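Local coordinates for tryparedoxin II (Crithidia fasciculata, PDB 1I5G), which probably acts as a thioredoxin-like thiol-disulfide oxidoreductase that carries reducing equivalents from trypanothione to acceptor proteins, at residues I51-A56 against P135-F140; S69-A74 against K78-K83. The protein carries 1 engineered substitution. All blocks are in the same frame, centred on the assembly; numbering follows the deposited sequence.

Overall arrangement
Both contacts belong to the thioredoxin-like fold, their centres about 23 Å apart. Contact 1 joins the later turns of helix 41-57 to the loop that follows the last helix, 127-133, bringing the C-terminal tail back to the body of the chain. Contact 2 is local, pairing the loop after strand 63-69 with helix 74-81; both its segments fall in the 78 residues that separate those of contact 1. Strand 63-69 pairs with 30-36 in the mixed sheet, and Tyr54, next to Phe53, packs on it. The two contacts meet where Ile51 CD1 lies 3.4 Å from Lys83 O. A further tie is Tyr80, whose hydroxyl reaches Thr47 on helix 41-57, which begins beside Cys40 in the glutathionylspermidine pocket.

Contact 1: residues I51-A56 against P135-F140; sequences IDFYKA and PEAKDF
Phe53, on helix 41-57 of the thioredoxin-like fold, pushes its ring against Pro135, Ala137 and Phe140 in the loop after helix 127-133, tying the C-terminal tail to this helix without a hydrogen bond between the two segments. With CG anti to the backbone N (chi1 -167°), the ring leaves the helix and reaches the loop with its outer end. CZ lies 3.7 Å from Ala137 CB, which approaches the ring obliquely. Ala137 has a left-handed backbone conformation, and its methyl points toward the helix. Farther along the loop, Phe140 presents CD2 at the edge of the Phe53 ring, 4.3 Å from CZ, and its own ring also meets those of Phe63 and Trp142. Shortening Phe53 to an alanine would probably open a gap beneath the Ala137 methyl and leave Phe140 CD2 without its aromatic neighbour on the helix. Pro135 takes part through its backbone, while its CB turns away from the helix: its carbonyl O sits 3.7 Å from Phe53 CD2 and also accepts a hydrogen bond from His57 NE2.

Contact 2: residues S69-A74 against K78-K83; sequences SWDESA and KDYYAK
The loop joining strand 63-69 to helix 74-81 folds back on that helix, so that Asp71 meets Tyr80. The Asp71 carboxylate reaches the rim of the phenol: OD2 comes to the ring edge, 3.5 Å from Tyr80 CD2 and near the ring plane, and the carboxylate itself is turned 74° from the ring. Tyr80 CG is anti to its own backbone N (chi1 -172°), which sends the ring off the helix to pass the carboxylate; beyond it, the hydroxyl is hydrogen-bonded to Ser36 OG and Thr47 OG1.

Asp71 itself is held by an ST turn at the end of the strand: Ser69 OG accepts from Asp71 N at 2.9 Å and donates to Asp71 OD2 at 2.6 Å, meeting that oxygen on its anti side. The other oxygen, OD1, accepts from Ser38 N, so both oxygens of this buried group have hydrogen-bond partners, and the loop is fastened close to Trp39 and Cys40 of the glutathionylspermidine pocket.

Ser73 is the N-cap of helix 74-81, its OG bonded to Asp76 N. The first turn then closes with Lys78 N donating to Ala74 O at 3.0 Å (162° at the hydrogen). Lys78 CB lies alongside the same carbonyl oxygen, 3.6 Å from Ala74 O, while the extended lysine chain leads away from the loop.

Contact 1: residues I51-A56 against P135-F140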
loop_
_atom_site.group_PDB
_atom_site.type_symbol
_atom_site.label_atom_id
_atom_site.label_comp_id
_atom_site.label_asym_id
_atom_site.label_seq_id
_atom_site.Cartn_x
_atom_site.Cartn_y
_atom_site.Cartn_z
ATOM N N ILE A 51 4.287 3.774 -9.256
ATOM C CA ILE A 51 5.706 3.448 -9.319
ATOM C C ILE A 51 6.600 4.670 -9.548
ATOM O O ILE A 51 7.590 4.865 -8.854
ATOM C CB ILE A 51 5.961 2.334 -10.360
ATOM C CG1 ILE A 51 5.304 1.013 -9.927
ATOM C CG2 ILE A 51 7.448 2.137 -10.658
ATOM C CD1 ILE A 51 5.358 -0.095 -10.965
ATOM N N ASP A 52 6.247 5.507 -10.506
ATOM C CA ASP A 52 7.051 6.693 -10.788
ATOM C C ASP A 52 7.047 7.577 -9.550
ATOM O O ASP A 52 8.059 8.166 -9.130
ATOM C CB ASP A 52 6.519 7.456 -12.009
ATOM C CG ASP A 52 6.737 6.734 -13.346
ATOM O OD1 ASP A 52 7.545 5.779 -13.402
ATOM O OD2 ASP A 52 6.090 7.157 -14.329
ATOM N N PHE A 53 5.910 7.737 -8.867
ATOM C CA PHE A 53 5.764 8.556 -7.671
ATOM C C PHE A 53 6.645 8.035 -6.537
ATOM O O PHE A 53 7.309 8.809 -5.844
ATOM C CB PHE A 53 4.298 8.573 -7.226
ATOM C CG PHE A 53 4.011 9.624 -6.197
ATOM C CD1 PHE A 53 4.169 9.359 -4.843
ATOM C CD2 PHE A 53 3.586 10.891 -6.569
ATOM C CE1 PHE A 53 3.911 10.314 -3.910
ATOM C CE2 PHE A 53 3.325 11.865 -5.640
ATOM C CZ PHE A 53 3.498 11.566 -4.298
ATOM N N TYR A 54 6.626 6.724 -6.364
ATOM C CA TYR A 54 7.427 6.060 -5.353
ATOM C C TYR A 54 8.929 6.253 -5.616
ATOM O O TYR A 54 9.686 6.556 -4.710
ATOM C CB TYR A 54 7.121 4.592 -5.341
ATOM C CG TYR A 54 7.730 3.731 -4.290
ATOM C CD1 TYR A 54 7.188 3.618 -3.018
ATOM C CD2 TYR A 54 8.867 3.002 -4.561
ATOM C CE1 TYR A 54 7.705 2.825 -2.049
ATOM C CE2 TYR A 54 9.414 2.179 -3.584
ATOM C CZ TYR A 54 8.835 2.093 -2.314
ATOM O OH TYR A 54 9.396 1.250 -1.373
ATOM N N LYS A 55 9.357 6.077 -6.867
ATOM C CA LYS A 55 10.781 6.256 -7.147
ATOM C C LYS A 55 11.174 7.697 -6.893
ATOM O O LYS A 55 12.234 7.996 -6.355
ATOM C CB LYS A 55 11.069 5.849 -8.589
ATOM C CG LYS A 55 10.862 4.370 -8.823
ATOM C CD LYS A 55 11.115 4.003 -10.287
ATOM C CE LYS A 55 10.834 2.565 -10.662
ATOM N NZ LYS A 55 10.823 2.369 -12.149
ATOM N N ALA A 56 10.330 8.649 -7.254
ATOM C CA ALA A 56 10.660 10.049 -7.069
ATOM C C ALA A 56 10.701 10.509 -5.625
ATOM O O ALA A 56 11.554 11.298 -5.211
ATOM C CB ALA A 56 9.685 10.912 -7.859
ATOM N N PRO A 135 1.800 15.035 -9.012
ATOM C CA PRO A 135 2.892 14.096 -9.254
ATOM C C PRO A 135 4.262 14.520 -8.677
ATOM O O PRO A 135 5.129 13.679 -8.476
ATOM C CB PRO A 135 2.940 13.997 -10.788
ATOM C CG PRO A 135 2.356 15.271 -11.238
ATOM C CD PRO A 135 1.280 15.595 -10.286
ATOM N N GLU A 136 4.432 15.814 -8.414
ATOM C CA GLU A 136 5.632 16.368 -7.774
ATOM C C GLU A 136 5.529 16.439 -6.252
ATOM O O GLU A 136 6.445 16.903 -5.580
ATOM C CB GLU A 136 5.962 17.745 -8.380
ATOM C CG GLU A 136 6.375 17.615 -9.840
ATOM C CD GLU A 136 7.630 16.778 -9.973
ATOM O OE1 GLU A 136 8.508 16.979 -9.121
ATOM O OE2 GLU A 136 7.789 15.932 -10.889
ATOM N N ALA A 137 4.424 15.968 -5.681
ATOM C CA ALA A 137 4.265 15.853 -4.236
ATOM C C ALA A 137 4.359 17.176 -3.495
ATOM O O ALA A 137 4.781 17.213 -2.339
ATOM C CB ALA A 137 5.216 14.817 -3.674
ATOM N N LYS A 138 3.953 18.255 -4.154
ATOM C CA LYS A 138 3.955 19.586 -3.522
ATOM C C LYS A 138 3.097 19.682 -2.266
ATOM O O LYS A 138 3.405 20.391 -1.309
ATOM C CB LYS A 138 3.548 20.682 -4.514
ATOM C CG LYS A 138 4.421 20.791 -5.742
ATOM C CD LYS A 138 3.846 21.736 -6.771
ATOM C CE LYS A 138 4.828 21.824 -7.920
ATOM N NZ LYS A 138 4.298 22.650 -9.057
ATOM N N ASP A 139 1.978 18.957 -2.219
ATOM C CA ASP A 139 1.018 19.028 -1.134
ATOM C C ASP A 139 0.902 17.735 -0.368
ATOM O O ASP A 139 0.010 17.531 0.445
ATOM C CB ASP A 139 -0.363 19.381 -1.689
ATOM C CG ASP A 139 -0.457 20.783 -2.255
ATOM O OD1 ASP A 139 0.207 21.688 -1.721
ATOM O OD2 ASP A 139 -1.211 20.981 -3.248
ATOM N N PHE A 140 1.837 16.844 -0.635
ATOM C CA PHE A 140 1.915 15.556 0.094
ATOM C C PHE A 140 1.991 15.835 1.595
ATOM O O PHE A 140 2.693 16.795 1.996
ATOM C CB PHE A 140 3.233 14.878 -0.286
ATOM C CG PHE A 140 3.481 13.588 0.455
ATOM C CD1 PHE A 140 4.104 13.572 1.702
ATOM C CD2 PHE A 140 3.083 12.388 -0.099
ATOM C CE1 PHE A 140 4.309 12.355 2.341
ATOM C CE2 PHE A 140 3.292 11.187 0.551
ATOM C CZ PHE A 140 3.897 11.180 1.757
#

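Contact 2: residues S69-A74 against K78-K83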
loop_
_atom_site.group_PDB
_atom_site.type_symbol
_atom_site.label_atom_id
_atom_site.label_comp_id
_atom_site.label_asym_id
_atom_site.label_seq_id
_atom_site.Cartn_x
_atom_site.Cartn_y
_atom_site.Cartn_z
ATOM N N SER A 69 -3.744 -6.962 -1.757
ATOM C CA SER A 69 -4.170 -7.507 -3.046
ATOM C C SER A 69 -5.566 -8.065 -3.094
ATOM O O SER A 69 -5.935 -8.915 -2.293
ATOM C CB SER A 69 -3.198 -8.625 -3.441
ATOM O OG SER A 69 -3.703 -9.405 -4.511
ATOM N N TRP A 70 -6.337 -7.607 -4.068
ATOM C CA TRP A 70 -7.598 -8.239 -4.398
ATOM C C TRP A 70 -7.418 -9.194 -5.563
ATOM O O TRP A 70 -8.370 -9.475 -6.294
ATOM C CB TRP A 70 -8.648 -7.192 -4.754
ATOM C CG TRP A 70 -9.263 -6.410 -3.637
ATOM C CD1 TRP A 70 -8.898 -6.338 -2.321
ATOM C CD2 TRP A 70 -10.429 -5.575 -3.750
ATOM N NE1 TRP A 70 -9.738 -5.507 -1.620
ATOM C CE2 TRP A 70 -10.688 -5.028 -2.481
ATOM C CE3 TRP A 70 -11.284 -5.231 -4.803
ATOM C CZ2 TRP A 70 -11.747 -4.174 -2.240
ATOM C CZ3 TRP A 70 -12.334 -4.375 -4.557
ATOM C CH2 TRP A 70 -12.561 -3.865 -3.281
ATOM N N ASP A 71 -6.244 -9.752 -5.792
ATOM C CA ASP A 71 -6.027 -10.640 -6.920
ATOM C C ASP A 71 -6.790 -11.946 -6.740
ATOM O O ASP A 71 -7.160 -12.374 -5.647
ATOM C CB ASP A 71 -4.521 -10.888 -7.071
ATOM C CG ASP A 71 -3.805 -9.721 -7.694
ATOM O OD1 ASP A 71 -4.016 -9.481 -8.926
ATOM O OD2 ASP A 71 -3.038 -9.002 -6.992
ATOM N N GLU A 72 -7.028 -12.576 -7.896
ATOM C CA GLU A 72 -7.886 -13.771 -7.952
ATOM C C GLU A 72 -7.204 -15.065 -7.507
ATOM O O GLU A 72 -7.847 -16.031 -7.076
ATOM C CB GLU A 72 -8.336 -14.013 -9.393
ATOM C CG GLU A 72 -9.024 -12.842 -10.076
ATOM C CD GLU A 72 -9.602 -13.166 -11.440
ATOM O OE1 GLU A 72 -10.738 -13.703 -11.446
ATOM O OE2 GLU A 72 -8.923 -12.891 -12.456
ATOM N N SER A 73 -5.896 -15.122 -7.621
ATOM C CA SER A 73 -5.157 -16.340 -7.342
ATOM C C SER A 73 -3.756 -15.971 -6.908
ATOM O O SER A 73 -3.244 -14.857 -7.118
ATOM C CB SER A 73 -4.990 -17.246 -8.575
ATOM O OG SER A 73 -4.158 -16.652 -9.556
ATOM N N ALA A 74 -3.100 -16.947 -6.303
ATOM C CA ALA A 74 -1.750 -16.848 -5.820
ATOM C C ALA A 74 -0.853 -16.541 -7.001
ATOM O O ALA A 74 0.058 -15.758 -6.913
ATOM C CB ALA A 74 -1.301 -18.174 -5.188
ATOM N N LYS A 78 1.488 -13.186 -7.551
ATOM C CA LYS A 78 2.927 -13.267 -7.748
ATOM C C LYS A 78 3.375 -12.438 -8.934
ATOM O O LYS A 78 4.316 -11.672 -8.813
ATOM C CB LYS A 78 3.311 -14.730 -7.979
ATOM C CG LYS A 78 4.818 -14.956 -7.982
ATOM C CD LYS A 78 5.243 -16.428 -8.116
ATOM C CE LYS A 78 6.744 -16.556 -8.496
ATOM N NZ LYS A 78 7.192 -17.976 -8.657
ATOM N N ASP A 79 2.709 -12.584 -10.076
ATOM C CA ASP A 79 3.088 -11.850 -11.272
ATOM C C ASP A 79 2.862 -10.346 -11.167
ATOM O O ASP A 79 3.667 -9.557 -11.675
ATOM C CB ASP A 79 2.288 -12.391 -12.475
ATOM C CG ASP A 79 2.614 -13.838 -12.840
ATOM O OD1 ASP A 79 3.668 -14.347 -12.424
ATOM O OD2 ASP A 79 1.795 -14.465 -13.545
ATOM N N TYR A 80 1.783 -9.913 -10.514
ATOM C CA TYR A 80 1.459 -8.510 -10.419
ATOM C C TYR A 80 2.385 -7.838 -9.403
ATOM O O TYR A 80 2.927 -6.786 -9.681
ATOM C CB TYR A 80 -0.002 -8.439 -9.956
ATOM C CG TYR A 80 -0.606 -7.041 -9.971
ATOM C CD1 TYR A 80 -0.347 -6.143 -11.001
ATOM C CD2 TYR A 80 -1.449 -6.627 -8.956
ATOM C CE1 TYR A 80 -0.900 -4.863 -11.029
ATOM C CE2 TYR A 80 -2.005 -5.351 -8.976
ATOM C CZ TYR A 80 -1.720 -4.471 -10.020
ATOM O OH TYR A 80 -2.262 -3.206 -10.075
ATOM N N TYR A 81 2.568 -8.444 -8.231
ATOM C CA TYR A 81 3.460 -7.880 -7.230
ATOM C C TYR A 81 4.895 -7.838 -7.729
ATOM O O TYR A 81 5.607 -6.908 -7.400
ATOM C CB TYR A 81 3.348 -8.630 -5.898
ATOM C CG TYR A 81 4.310 -8.097 -4.867
ATOM C CD1 TYR A 81 4.378 -6.740 -4.544
ATOM C CD2 TYR A 81 5.194 -8.938 -4.207
ATOM C CE1 TYR A 81 5.298 -6.286 -3.609
ATOM C CE2 TYR A 81 6.107 -8.479 -3.274
ATOM C CZ TYR A 81 6.167 -7.138 -2.972
ATOM O OH TYR A 81 7.080 -6.718 -2.044
ATOM N N ALA A 82 5.332 -8.812 -8.523
ATOM C CA ALA A 82 6.680 -8.754 -9.099
ATOM C C ALA A 82 6.936 -7.508 -9.934
ATOM O O ALA A 82 8.115 -7.152 -10.114
ATOM C CB ALA A 82 6.931 -10.003 -9.958
ATOM N N LYS A 83 5.920 -6.798 -10.431
ATOM C CA LYS A 83 6.084 -5.545 -11.181
ATOM C C LYS A 83 6.335 -4.367 -10.262
ATOM O O LYS A 83 6.632 -3.283 -10.750
ATOM C CB LYS A 83 4.833 -5.230 -11.999
ATOM C CG LYS A 83 4.495 -6.344 -12.984
ATOM C CD LYS A 83 3.216 -6.175 -13.799
ATOM C CE LYS A 83 2.992 -7.272 -14.861
ATOM N NZ LYS A 83 1.723 -6.992 -15.628
#